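Long-range contacts in uncharacterized protein (Acinetobacter baumannii, PDB 5D66), which is of unknown function but folds as an ankyrin repeat domain, a scaffold that in other proteins commonly mediates binding to protein partners: residues L7-A12 with S37-A43; Y73-A78 with G103-A109; G77-L82 with R112-T117; A138-I143 with I155-L160. All coordinates share one frame; numbering follows the deposited sequence. Where two conformers were deposited one is given.

In the fold
The contacts are spread along a stack of helix pairs, in keeping with an ankyrin repeat domain of unknown function, with interactions 2 and 3 at the same junction. Interactions 1 and 2 join first helices of successive pairs, with centres about 20 Å apart, and meet where Met41 CE lies 3.5 Å from Tyr75 CB. Interaction 3 continues from interaction 2, sharing Gly77 and Ala78, its centre only about 8 Å away. Interaction 4 packs the two helices of a single pair, and touches interactions 2 and 3: Ile107 lies on Glu141, and Ile155 reaches Gly113. Interactions 1 and 4 are the farthest apart, with centres about 33 Å from each other.

Interaction 1 (L7-A12 with S37-A43); sequences LHMAAA and STALMVA
The Ala39 methyl lies over one face of the His8 imidazole, above its centre, with CB 4.2 Å from the ring centroid and only 9° off the ring normal, a CH-pi contact. The ring's edge faces the chain leading into helix 39-45. There NE2 of His8 gives a weak, bent hydrogen bond to Ser37 O (2.9 Å), while CG2 of Val42 also lies near the ring plane, beside CD2. His8 is set for this by a chi1 of -64°, which turns CG away from its own carbonyl carbon and brings the ring across to Ser37. The Ala39 methyl is also met by the branch of Leu7, whose CG is 3.8 Å away. One turn further on, small residues let the backbones come close: Ala11 CB lies 3.4 Å from Ala39 O and 4.2 Å from Ala43 CB. Val42 points its CG1 at the first helix, touching the Ala12 methyl at 3.7 Å. Thr38 caps helix 39-45, its OG1 accepting from Met41 N. The short helical segments run nearly parallel, 21° apart with axes 8.0 Å from each other, an arrangement consistent with neighbouring helix pairs of an ankyrin stack. Leu7 packs on Ile19 and Ile22 of helix 16-23 and Ala43 on Ala51 of helix 49-57, while Met41 leads on to Pro72 and Tyr75 of helix 72-79.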
loop_
_atom_site.group_PDB
_atom_site.type_symbol
_atom_site.label_atom_id
_atom_site.label_comp_id
_atom_site.label_asym_id
_atom_site.label_seq_id
_atom_site.Cartn_x
_atom_site.Cartn_y
_atom_site.Cartn_z
ATOM N N LEU A 7 11.488 2.584 22.948
ATOM C CA LEU A 7 10.376 1.893 22.341
ATOM C C LEU A 7 10.663 1.573 20.868
ATOM O O LEU A 7 10.352 0.504 20.374
ATOM C CB LEU A 7 9.095 2.687 22.459
ATOM C CG LEU A 7 7.833 1.989 21.957
ATOM C CD1 LEU A 7 7.499 0.728 22.761
ATOM C CD2 LEU A 7 6.647 2.909 21.950
ATOM N N HIS A 8 11.332 2.516 20.205
ATOM C CA HIS A 8 11.673 2.378 18.801
ATOM C C HIS A 8 12.660 1.223 18.620
ATOM O O HIS A 8 12.533 0.427 17.685
ATOM C CB HIS A 8 12.238 3.660 18.267
ATOM C CG HIS A 8 11.255 4.801 18.295
ATOM N ND1 HIS A 8 10.874 5.408 19.474
ATOM C CD2 HIS A 8 10.596 5.448 17.289
ATOM C CE1 HIS A 8 10.013 6.351 19.188
ATOM N NE2 HIS A 8 9.806 6.376 17.881
HETATM N N MSE A 9 13.656 1.142 19.495
HETATM C CA MSE A 9 14.632 0.048 19.394
HETATM C C MSE A 9 13.947 -1.295 19.646
HETATM O O MSE A 9 14.188 -2.301 18.955
HETATM C CB MSE A 9 15.776 0.232 20.400
HETATM C CG MSE A 9 16.858 -0.902 20.261
HETATM SE SE MSE A 9 17.939 -0.680 18.596
HETATM C CE MSE A 9 17.511 -2.064 17.423
ATOM N N ALA A 10 13.070 -1.334 20.634
ATOM C CA ALA A 10 12.338 -2.571 20.940
ATOM C C ALA A 10 11.481 -2.998 19.734
ATOM O O ALA A 10 11.440 -4.165 19.361
ATOM C CB ALA A 10 11.508 -2.418 22.178
ATOM N N ALA A 11 10.851 -2.025 19.108
ATOM C CA ALA A 11 10.048 -2.252 17.903
ATOM C C ALA A 11 10.890 -2.762 16.736
ATOM O O ALA A 11 10.496 -3.696 16.048
ATOM C CB ALA A 11 9.297 -0.982 17.529
ATOM N N ALA A 12 12.064 -2.182 16.552
ATOM C CA ALA A 12 12.971 -2.644 15.516
ATOM C C ALA A 12 13.417 -4.092 15.738
ATOM O O ALA A 12 13.657 -4.833 14.787
ATOM C CB ALA A 12 14.199 -1.767 15.464
ATOM N N SER A 37 10.110 9.460 13.345
ATOM C CA SER A 37 9.395 8.203 13.110
ATOM C C SER A 37 8.711 7.695 14.370
ATOM O O SER A 37 9.272 7.789 15.453
ATOM C CB SER A 37 10.367 7.129 12.604
ATOM O OG SER A 37 10.995 7.482 11.398
ATOM N N THR A 38 7.537 7.134 14.234
ATOM C CA THR A 38 6.902 6.416 15.301
ATOM C C THR A 38 7.495 4.991 15.428
ATOM O O THR A 38 8.021 4.424 14.468
ATOM C CB THR A 38 5.387 6.321 15.158
ATOM O OG1 THR A 38 5.107 5.447 14.076
ATOM C CG2 THR A 38 4.718 7.651 14.963
ATOM N N ALA A 39 7.282 4.376 16.586
ATOM C CA ALA A 39 7.742 3.042 16.811
ATOM C C ALA A 39 6.998 2.059 15.893
ATOM O O ALA A 39 7.578 1.088 15.387
ATOM C CB ALA A 39 7.644 2.643 18.246
ATOM N N LEU A 40 5.694 2.297 15.668
ATOM C CA LEU A 40 4.975 1.437 14.736
ATOM C C LEU A 40 5.537 1.565 13.310
ATOM O O LEU A 40 5.620 0.570 12.601
ATOM C CB LEU A 40 3.478 1.767 14.751
ATOM C CG LEU A 40 2.638 0.999 13.714
ATOM C CD1 LEU A 40 2.718 -0.511 13.917
ATOM C CD2 LEU A 40 1.184 1.465 13.734
HETATM N N MSE A 41 5.942 2.759 12.886
HETATM C CA MSE A 41 6.573 2.901 11.574
HETATM C C MSE A 41 7.864 2.085 11.517
HETATM O O MSE A 41 8.105 1.363 10.525
HETATM C CB MSE A 41 6.806 4.342 11.251
HETATM C CG MSE A 41 7.198 4.539 9.790
HETATM SE SE MSE A 41 5.803 4.097 8.486
HETATM C CE MSE A 41 6.582 2.565 7.630
ATOM N N VAL A 42 8.683 2.131 12.578
ATOM C CA VAL A 42 9.907 1.335 12.656
ATOM C C VAL A 42 9.601 -0.146 12.539
ATOM O O VAL A 42 10.232 -0.887 11.760
ATOM C CB VAL A 42 10.671 1.666 13.932
ATOM C CG1 VAL A 42 11.837 0.723 14.140
ATOM C CG2 VAL A 42 11.155 3.121 13.900
ATOM N N ALA A 43 8.604 -0.633 13.279
ATOM C CA ALA A 43 8.221 -2.052 13.219
ATOM C C ALA A 43 7.753 -2.423 11.829
ATOM O O ALA A 43 8.059 -3.502 11.310
ATOM C CB ALA A 43 7.139 -2.359 14.225
#

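Interaction 2 (Y73-A78 with G103-A109); sequences YLYAGA and GTALIPA
Tyr73 lays the phenol end of its ring against the Ala105 methyl, in a buried joint between neighbouring helices of the ankyrin repeat stack. Its chi1 of 154° carries CG to the side opposite the backbone N, and the ring then extends across to segment 103-109, where CZ lies 3.5 Å from Ala105 CB. The hydroxyl goes on to a water held in the plane of the ring: Tyr73 OH donates to it, and Ala105 N donates to the same water at 3.2 Å. One water thus accepts from both segments and satisfies a backbone N-H at the turn into helix 106-111. Leu74 has CG turned away from its carbonyl carbon (chi1 -70°), which sends CD2 to within 3.7 Å of Ala105 N and close to the Thr104 carbonyl carbon. Gly77, with no side chain, brings its backbone against segment 103-109, its O 3.6 Å from Ala109 CB. Thr104 OG1 accepts a weak capping bond from Leu106 N, and its side chain rests on His130. Tyr73 also touches Leu85 and Leu89 of helix 82-90 and Leu121 of helix 115-124, which places its ring in the core of the stack. At the far end of the contact the Ala78 methyl sits against the proline ring, its CB 3.6 Å from Pro108 CG.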
loop_
_atom_site.group_PDB
_atom_site.type_symbol
_atom_site.label_atom_id
_atom_site.label_comp_id
_atom_site.label_asym_id
_atom_site.label_seq_id
_atom_site.Cartn_x
_atom_site.Cartn_y
_atom_site.Cartn_z
ATOM N N TYR A 73 0.163 1.919 7.336
ATOM C CA TYR A 73 -0.775 1.407 6.335
ATOM C C TYR A 73 -0.183 1.536 4.916
ATOM O O TYR A 73 -0.191 0.583 4.134
ATOM C CB TYR A 73 -2.102 2.158 6.487
ATOM C CG TYR A 73 -2.923 2.209 5.212
ATOM C CD1 TYR A 73 -3.530 1.078 4.709
ATOM C CD2 TYR A 73 -3.045 3.388 4.498
ATOM C CE1 TYR A 73 -4.278 1.154 3.523
ATOM C CE2 TYR A 73 -3.785 3.474 3.334
ATOM C CZ TYR A 73 -4.350 2.339 2.822
ATOM O OH TYR A 73 -5.071 2.382 1.641
ATOM N N LEU A 74 0.240 2.746 4.528
ATOM C CA LEU A 74 0.699 2.962 3.164
ATOM C C LEU A 74 1.888 2.088 2.811
ATOM O O LEU A 74 1.976 1.543 1.706
ATOM C CB LEU A 74 1.008 4.422 2.901
ATOM C CG LEU A 74 -0.154 5.343 2.837
ATOM C CD1 LEU A 74 0.295 6.809 3.013
ATOM C CD2 LEU A 74 -0.846 5.224 1.493
ATOM N N TYR A 75 2.839 1.976 3.728
ATOM C CA TYR A 75 4.050 1.244 3.509
ATOM C C TYR A 75 3.752 -0.277 3.464
ATOM O O TYR A 75 4.277 -1.005 2.616
ATOM C CB TYR A 75 5.046 1.478 4.626
ATOM C CG TYR A 75 6.427 0.954 4.387
ATOM C CD1 TYR A 75 7.371 1.751 3.805
ATOM C CD2 TYR A 75 6.798 -0.312 4.756
ATOM C CE1 TYR A 75 8.654 1.289 3.537
ATOM C CE2 TYR A 75 8.051 -0.777 4.513
ATOM C CZ TYR A 75 9.003 0.027 3.912
ATOM O OH TYR A 75 10.299 -0.425 3.697
ATOM N N ALA A 76 2.911 -0.774 4.372
ATOM C CA ALA A 76 2.575 -2.200 4.369
ATOM C C ALA A 76 1.904 -2.558 3.041
ATOM O O ALA A 76 2.172 -3.634 2.473
ATOM C CB ALA A 76 1.699 -2.594 5.536
ATOM N N GLY A 77 1.024 -1.702 2.542
ATOM C CA GLY A 77 0.404 -1.977 1.243
ATOM C C GLY A 77 1.426 -1.982 0.108
ATOM O O GLY A 77 1.457 -2.899 -0.732
ATOM N N ALA A 78 2.314 -1.000 0.056
ATOM C CA ALA A 78 3.304 -0.917 -1.012
ATOM C C ALA A 78 4.257 -2.099 -1.002
ATOM O O ALA A 78 4.680 -2.554 -2.077
ATOM C CB ALA A 78 4.085 0.379 -0.922
ATOM N N GLY A 103 -0.055 8.577 -4.414
ATOM C CA GLY A 103 -0.787 7.363 -4.635
ATOM C C GLY A 103 -1.412 6.782 -3.385
ATOM O O GLY A 103 -0.969 6.989 -2.297
ATOM N N THR A 104 -2.534 6.082 -3.557
ATOM C CA THR A 104 -3.050 5.240 -2.523
ATOM C C THR A 104 -2.137 4.037 -2.283
ATOM O O THR A 104 -1.203 3.815 -3.039
ATOM C CB THR A 104 -4.416 4.708 -2.948
ATOM O OG1 THR A 104 -4.176 3.878 -4.092
ATOM C CG2 THR A 104 -5.435 5.755 -3.252
ATOM N N ALA A 105 -2.439 3.242 -1.263
ATOM C CA ALA A 105 -1.685 2.006 -1.033
ATOM C C ALA A 105 -1.841 1.010 -2.189
ATOM O O ALA A 105 -1.005 0.142 -2.393
ATOM C CB ALA A 105 -2.092 1.370 0.297
ATOM N N LEU A 106 -2.974 1.091 -2.889
ATOM C CA LEU A 106 -3.256 0.180 -3.975
ATOM C C LEU A 106 -2.342 0.331 -5.149
ATOM O O LEU A 106 -2.022 -0.659 -5.826
ATOM C CB LEU A 106 -4.719 0.341 -4.415
ATOM C CG LEU A 106 -5.217 -0.443 -5.555
ATOM C CD1 LEU A 106 -5.058 -1.988 -5.275
ATOM C CD2 LEU A 106 -6.646 -0.144 -5.864
ATOM N N ILE A 107 -1.953 1.542 -5.478
ATOM C CA ILE A 107 -1.168 1.796 -6.700
ATOM C C ILE A 107 0.199 1.074 -6.625
ATOM O O ILE A 107 0.526 0.307 -7.558
ATOM C CB ILE A 107 -1.082 3.276 -7.052
ATOM C CG1 ILE A 107 -2.494 3.812 -7.346
ATOM C CG2 ILE A 107 -0.183 3.422 -8.290
ATOM C CD1 ILE A 107 -2.546 5.256 -7.663
ATOM N N PRO A 108 0.998 1.231 -5.555
ATOM C CA PRO A 108 2.262 0.476 -5.495
ATOM C C PRO A 108 2.053 -1.007 -5.384
ATOM O O PRO A 108 2.865 -1.803 -5.890
ATOM C CB PRO A 108 2.992 1.088 -4.307
ATOM C CG PRO A 108 1.902 1.690 -3.461
ATOM C CD PRO A 108 0.956 2.248 -4.489
ATOM N N ALA A 109 0.981 -1.472 -4.735
ATOM C CA ALA A 109 0.707 -2.900 -4.656
ATOM C C ALA A 109 0.512 -3.454 -6.067
ATOM O O ALA A 109 1.042 -4.526 -6.419
ATOM C CB ALA A 109 -0.492 -3.144 -3.799
HETATM O O HOH W 1 -4.737 4.832 0.350
#

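Interaction 3 (G77-L82 with R112-T117); sequences GAQGYL and RGHVET
Gln79 OE1 takes a hydrogen bond from Arg112 NH1 at 2.7 Å. It lies in the guanidinium plane, whereas NH1 stands well above the amide's carbonyl plane, 63° out of it; amide and guanidinium planes are 62° apart. A water donates to the same OE1 and is linked weakly to Arg112 NH2. The guanidinium also carries the Ala78 methyl over one face. Arg112 gets there extended from CG to NE, whereas Gln79 folds back at chi2 (-59°). Next to it, the His114 ring is sandwiched: Gly80 CA forms a CH-pi contact on one face, 4.0 Å from the centroid, and Arg112 CB covers the opposite face. Thr117 puts CG2 3.5 Å from Gly77 O and OG1 3.5 Å from Gly80 CA. Leu82 CD2 meets Glu116 CB at 3.8 Å, while the Glu116 carboxylate turns to a salt bridge with Arg119. Gly80 and Gly113 each close a helix in a Schellman motif, and Tyr81 and His114 stand at the N-cap positions of the next helices. Glycine-ended turns between paired helices are characteristic of ankyrin domains, here packed turn against turn.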
loop_
_atom_site.group_PDB
_atom_site.type_symbol
_atom_site.label_atom_id
_atom_site.label_comp_id
_atom_site.label_asym_id
_atom_site.label_seq_id
_atom_site.Cartn_x
_atom_site.Cartn_y
_atom_site.Cartn_z
ATOM N N GLY A 77 1.024 -1.702 2.542
ATOM C CA GLY A 77 0.404 -1.977 1.243
ATOM C C GLY A 77 1.426 -1.982 0.108
ATOM O O GLY A 77 1.457 -2.899 -0.732
ATOM N N ALA A 78 2.314 -1.000 0.056
ATOM C CA ALA A 78 3.304 -0.917 -1.012
ATOM C C ALA A 78 4.257 -2.099 -1.002
ATOM O O ALA A 78 4.680 -2.554 -2.077
ATOM C CB ALA A 78 4.085 0.379 -0.922
ATOM N N GLN A 79 4.570 -2.618 0.176
ATOM C CA GLN A 79 5.536 -3.695 0.308
ATOM C C GLN A 79 4.923 -5.084 0.310
ATOM O O GLN A 79 5.640 -6.069 0.351
ATOM C CB GLN A 79 6.388 -3.517 1.565
ATOM C CG GLN A 79 7.151 -2.214 1.623
ATOM C CD GLN A 79 8.111 -1.992 0.480
ATOM O OE1 GLN A 79 8.257 -0.856 -0.012
ATOM N NE2 GLN A 79 8.759 -3.057 0.031
ATOM N N GLY A 80 3.590 -5.172 0.277
ATOM C CA GLY A 80 2.969 -6.495 0.366
ATOM C C GLY A 80 3.123 -7.147 1.728
ATOM O O GLY A 80 3.157 -8.363 1.840
ATOM N N TYR A 81 3.240 -6.333 2.768
ATOM C CA TYR A 81 3.329 -6.855 4.148
ATOM C C TYR A 81 1.865 -7.045 4.592
ATOM O O TYR A 81 1.279 -6.237 5.295
ATOM C CB TYR A 81 4.075 -5.881 5.036
ATOM C CG TYR A 81 5.560 -5.735 4.750
ATOM C CD1 TYR A 81 6.263 -6.585 3.893
ATOM C CD2 TYR A 81 6.268 -4.715 5.353
ATOM C CE1 TYR A 81 7.621 -6.406 3.656
ATOM C CE2 TYR A 81 7.647 -4.567 5.144
ATOM C CZ TYR A 81 8.288 -5.422 4.290
ATOM O OH TYR A 81 9.646 -5.261 4.083
ATOM N N LEU A 82 1.315 -8.184 4.199
ATOM C CA LEU A 82 -0.113 -8.329 4.181
ATOM C C LEU A 82 -0.671 -8.546 5.603
ATOM O O LEU A 82 -1.756 -8.057 5.901
ATOM C CB LEU A 82 -0.437 -9.433 3.199
ATOM C CG LEU A 82 -1.915 -9.690 2.967
ATOM C CD1 LEU A 82 -2.637 -8.415 2.524
ATOM C CD2 LEU A 82 -1.996 -10.775 1.903
ATOM N N ARG A 112 3.883 -3.425 -8.087
ATOM C CA ARG A 112 4.832 -4.422 -7.660
ATOM C C ARG A 112 4.331 -5.850 -7.848
ATOM O O ARG A 112 5.035 -6.803 -7.577
ATOM C CB ARG A 112 5.283 -4.154 -6.246
ATOM C CG ARG A 112 5.983 -2.774 -6.142
ATOM C CD ARG A 112 6.305 -2.407 -4.848
ATOM N NE ARG A 112 6.589 -0.998 -4.702
ATOM C CZ ARG A 112 6.965 -0.454 -3.549
ATOM N NH1 ARG A 112 7.296 -1.206 -2.518
ATOM N NH2 ARG A 112 7.222 0.859 -3.504
ATOM N N GLY A 113 3.103 -6.003 -8.337
ATOM C CA GLY A 113 2.598 -7.328 -8.633
ATOM C C GLY A 113 2.159 -8.092 -7.431
ATOM O O GLY A 113 2.124 -9.323 -7.469
ATOM N N HIS A 114 1.748 -7.417 -6.349
ATOM C CA HIS A 114 1.364 -8.075 -5.102
ATOM C C HIS A 114 -0.148 -8.412 -5.175
ATOM O O HIS A 114 -0.979 -7.616 -4.770
ATOM C CB HIS A 114 1.624 -7.148 -3.879
ATOM C CG HIS A 114 3.039 -6.773 -3.646
ATOM N ND1 HIS A 114 4.088 -7.645 -3.741
ATOM C CD2 HIS A 114 3.570 -5.572 -3.280
ATOM C CE1 HIS A 114 5.212 -7.025 -3.383
ATOM N NE2 HIS A 114 4.924 -5.756 -3.148
ATOM N N VAL A 115 -0.442 -9.577 -5.751
ATOM C CA VAL A 115 -1.816 -9.884 -6.120
ATOM C C VAL A 115 -2.767 -9.886 -4.892
ATOM O O VAL A 115 -3.839 -9.289 -4.935
ATOM C CB VAL A 115 -1.914 -11.253 -6.871
ATOM C CG1 VAL A 115 -3.357 -11.596 -7.226
ATOM C CG2 VAL A 115 -1.085 -11.264 -8.124
ATOM N N GLU A 116 -2.372 -10.579 -3.829
ATOM C CA GLU A 116 -3.277 -10.706 -2.674
ATOM C C GLU A 116 -3.433 -9.358 -1.969
ATOM O O GLU A 116 -4.502 -9.066 -1.444
ATOM C CB GLU A 116 -2.826 -11.780 -1.684
ATOM C CG GLU A 116 -2.843 -13.167 -2.277
ATOM C CD GLU A 116 -4.136 -13.493 -2.929
ATOM O OE1 GLU A 116 -5.206 -13.252 -2.351
ATOM O OE2 GLU A 116 -4.134 -13.955 -4.077
ATOM N N THR A 117 -2.401 -8.523 -2.002
ATOM C CA THR A 117 -2.498 -7.168 -1.439
ATOM C C THR A 117 -3.487 -6.316 -2.272
ATOM O O THR A 117 -4.340 -5.629 -1.720
ATOM C CB THR A 117 -1.155 -6.519 -1.382
ATOM O OG1 THR A 117 -0.277 -7.278 -0.539
ATOM C CG2 THR A 117 -1.220 -5.123 -0.834
HETATM O O HOH W 2 7.283 1.948 -0.243
#

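Interaction 4 (A138-I143 with I155-L160); sequences ALLEAI and IVALLL
Segments 138-143 and 155-160 run nearly antiparallel, at 166°, their axes 9.8 Å apart at closest approach. This is an antiparallel helix pair consistent with the ankyrin fold, and the interface between the two segments is wholly apolar, without a hydrogen bond across it. Leu159 points into the first helix: its CD1 lies 3.7 Å from Leu139 N and its CD2 4.0 Å from Ala138 CB, the isopropyl fork lying against the backbone at the start of that helix. With CG opposite its backbone N (chi1 -178°), Leu139 reaches across the gap so that CD1 comes obliquely against both methyls of Val156, 4.0 Å from CG1. Its second methyl, CD2, meets Leu160 CD2, the two side chains crossing at about a right angle. One turn along, Ala142 occupies little space, and its CB meets CG2 of Ile155 at 3.9 Å and, slightly farther off, CG2 of Val156. Ile155 offers CG2 because chi1 (-76°) places that branch opposite its backbone N, while the longer CG1 arm leads toward helix 115-124, where Ile155 packs on Val115 and Val118. Helix 106-111 also borders the pair, with Ala110 touching both Ala138 and Ile155. Beyond Leu139, Pro176 of helix 176-183 continues the stack. At the C-terminal end of segment 138-143, Ile143 crosses Val156 at about a right angle, its CG1 4.2 Å from Val156 CG2.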
loop_
_atom_site.group_PDB
_atom_site.type_symbol
_atom_site.label_atom_id
_atom_site.label_comp_id
_atom_site.label_asym_id
_atom_site.label_seq_id
_atom_site.Cartn_x
_atom_site.Cartn_y
_atom_site.Cartn_z
ATOM N N ALA A 138 -3.739 2.642 -10.625
ATOM C CA ALA A 138 -3.295 1.277 -10.390
ATOM C C ALA A 138 -3.264 0.479 -11.715
ATOM O O ALA A 138 -2.338 -0.243 -11.929
ATOM C CB ALA A 138 -4.167 0.621 -9.360
ATOM N N LEU A 139 -4.330 0.611 -12.512
ATOM C CA LEU A 139 -4.413 -0.058 -13.785
ATOM C C LEU A 139 -3.234 0.324 -14.700
ATOM O O LEU A 139 -2.584 -0.557 -15.293
ATOM C CB LEU A 139 -5.749 0.228 -14.452
ATOM C CG LEU A 139 -6.017 -0.436 -15.797
ATOM C CD1 LEU A 139 -5.992 -1.919 -15.723
ATOM C CD2 LEU A 139 -7.328 0.052 -16.340
ATOM N N LEU A 140 -2.981 1.600 -14.845
ATOM C CA LEU A 140 -1.883 2.055 -15.696
ATOM C C LEU A 140 -0.569 1.513 -15.205
ATOM O O LEU A 140 0.256 1.035 -16.006
ATOM C CB LEU A 140 -1.870 3.560 -15.841
ATOM C CG LEU A 140 -2.947 4.128 -16.746
ATOM C CD1 LEU A 140 -3.178 5.600 -16.500
ATOM C CD2 LEU A 140 -2.584 3.937 -18.209
ATOM N N GLU A 141 -0.295 1.616 -13.906
ATOM C CA GLU A 141 0.984 1.067 -13.413
ATOM C C GLU A 141 1.100 -0.428 -13.608
ATOM O O GLU A 141 2.187 -0.908 -13.923
ATOM C CB GLU A 141 1.221 1.448 -11.957
ATOM C CG GLU A 141 1.437 2.943 -11.763
ATOM C CD GLU A 141 2.349 3.329 -10.596
ATOM O OE1 GLU A 141 2.992 2.497 -10.045
ATOM O OE2 GLU A 141 2.433 4.522 -10.275
ATOM N N ALA A 142 0.029 -1.174 -13.392
ATOM C CA ALA A 142 0.124 -2.612 -13.586
ATOM C C ALA A 142 0.510 -2.972 -15.018
ATOM O O ALA A 142 1.231 -3.947 -15.258
ATOM C CB ALA A 142 -1.189 -3.253 -13.235
ATOM N N ILE A 143 0.117 -2.131 -15.991
ATOM C CA ILE A 143 0.418 -2.377 -17.393
ATOM C C ILE A 143 1.817 -1.875 -17.708
ATOM O O ILE A 143 2.625 -2.658 -18.267
ATOM C CB ILE A 143 -0.629 -1.688 -18.289
ATOM C CG1 ILE A 143 -2.034 -2.307 -18.071
ATOM C CG2 ILE A 143 -0.237 -1.818 -19.773
ATOM C CD1 ILE A 143 -3.139 -1.587 -18.642
ATOM N N ILE A 155 -3.913 -8.991 -11.676
ATOM C CA ILE A 155 -4.191 -7.670 -11.082
ATOM C C ILE A 155 -5.050 -6.843 -12.016
ATOM O O ILE A 155 -5.995 -6.170 -11.572
ATOM C CB ILE A 155 -2.878 -6.992 -10.723
ATOM C CG1 ILE A 155 -2.314 -7.633 -9.444
ATOM C CG2 ILE A 155 -3.024 -5.487 -10.572
ATOM C CD1 ILE A 155 -0.883 -7.424 -9.195
ATOM N N VAL A 156 -4.724 -6.811 -13.322
ATOM C CA VAL A 156 -5.618 -6.161 -14.296
ATOM C C VAL A 156 -7.048 -6.687 -14.180
ATOM O O VAL A 156 -8.022 -5.927 -14.154
ATOM C CB VAL A 156 -5.046 -6.224 -15.690
ATOM C CG1 VAL A 156 -6.074 -5.803 -16.745
ATOM C CG2 VAL A 156 -3.780 -5.374 -15.805
ATOM N N ALA A 157 -7.173 -8.028 -14.187
ATOM C CA ALA A 157 -8.489 -8.615 -14.106
ATOM C C ALA A 157 -9.233 -8.194 -12.849
ATOM O O ALA A 157 -10.429 -7.925 -12.882
ATOM C CB ALA A 157 -8.422 -10.097 -14.276
ATOM N N LEU A 158 -8.528 -8.195 -11.719
ATOM C CA LEU A 158 -9.147 -7.795 -10.433
ATOM C C LEU A 158 -9.619 -6.374 -10.486
ATOM O O LEU A 158 -10.738 -6.048 -10.063
ATOM C CB LEU A 158 -8.149 -7.917 -9.261
ATOM C CG LEU A 158 -7.796 -9.331 -8.808
ATOM C CD1 LEU A 158 -6.721 -9.247 -7.712
ATOM C CD2 LEU A 158 -8.965 -10.056 -8.294
ATOM N N LEU A 159 -8.790 -5.493 -10.977
ATOM C CA LEU A 159 -9.131 -4.035 -11.042
ATOM C C LEU A 159 -10.356 -3.811 -11.911
ATOM O O LEU A 159 -11.256 -3.071 -11.591
ATOM C CB LEU A 159 -7.966 -3.200 -11.540
ATOM C CG LEU A 159 -6.803 -3.114 -10.507
ATOM C CD1 LEU A 159 -5.539 -2.613 -11.250
ATOM C CD2 LEU A 159 -7.103 -2.160 -9.369
ATOM N N LEU A 160 -10.342 -4.450 -13.090
ATOM C CA LEU A 160 -11.439 -4.264 -14.043
ATOM C C LEU A 160 -12.738 -4.850 -13.491
ATOM O O LEU A 160 -13.802 -4.211 -13.561
ATOM C CB LEU A 160 -11.095 -4.847 -15.390
ATOM C CG LEU A 160 -9.963 -4.139 -16.133
ATOM C CD1 LEU A 160 -9.611 -4.970 -17.385
ATOM C CD2 LEU A 160 -10.320 -2.746 -16.503
#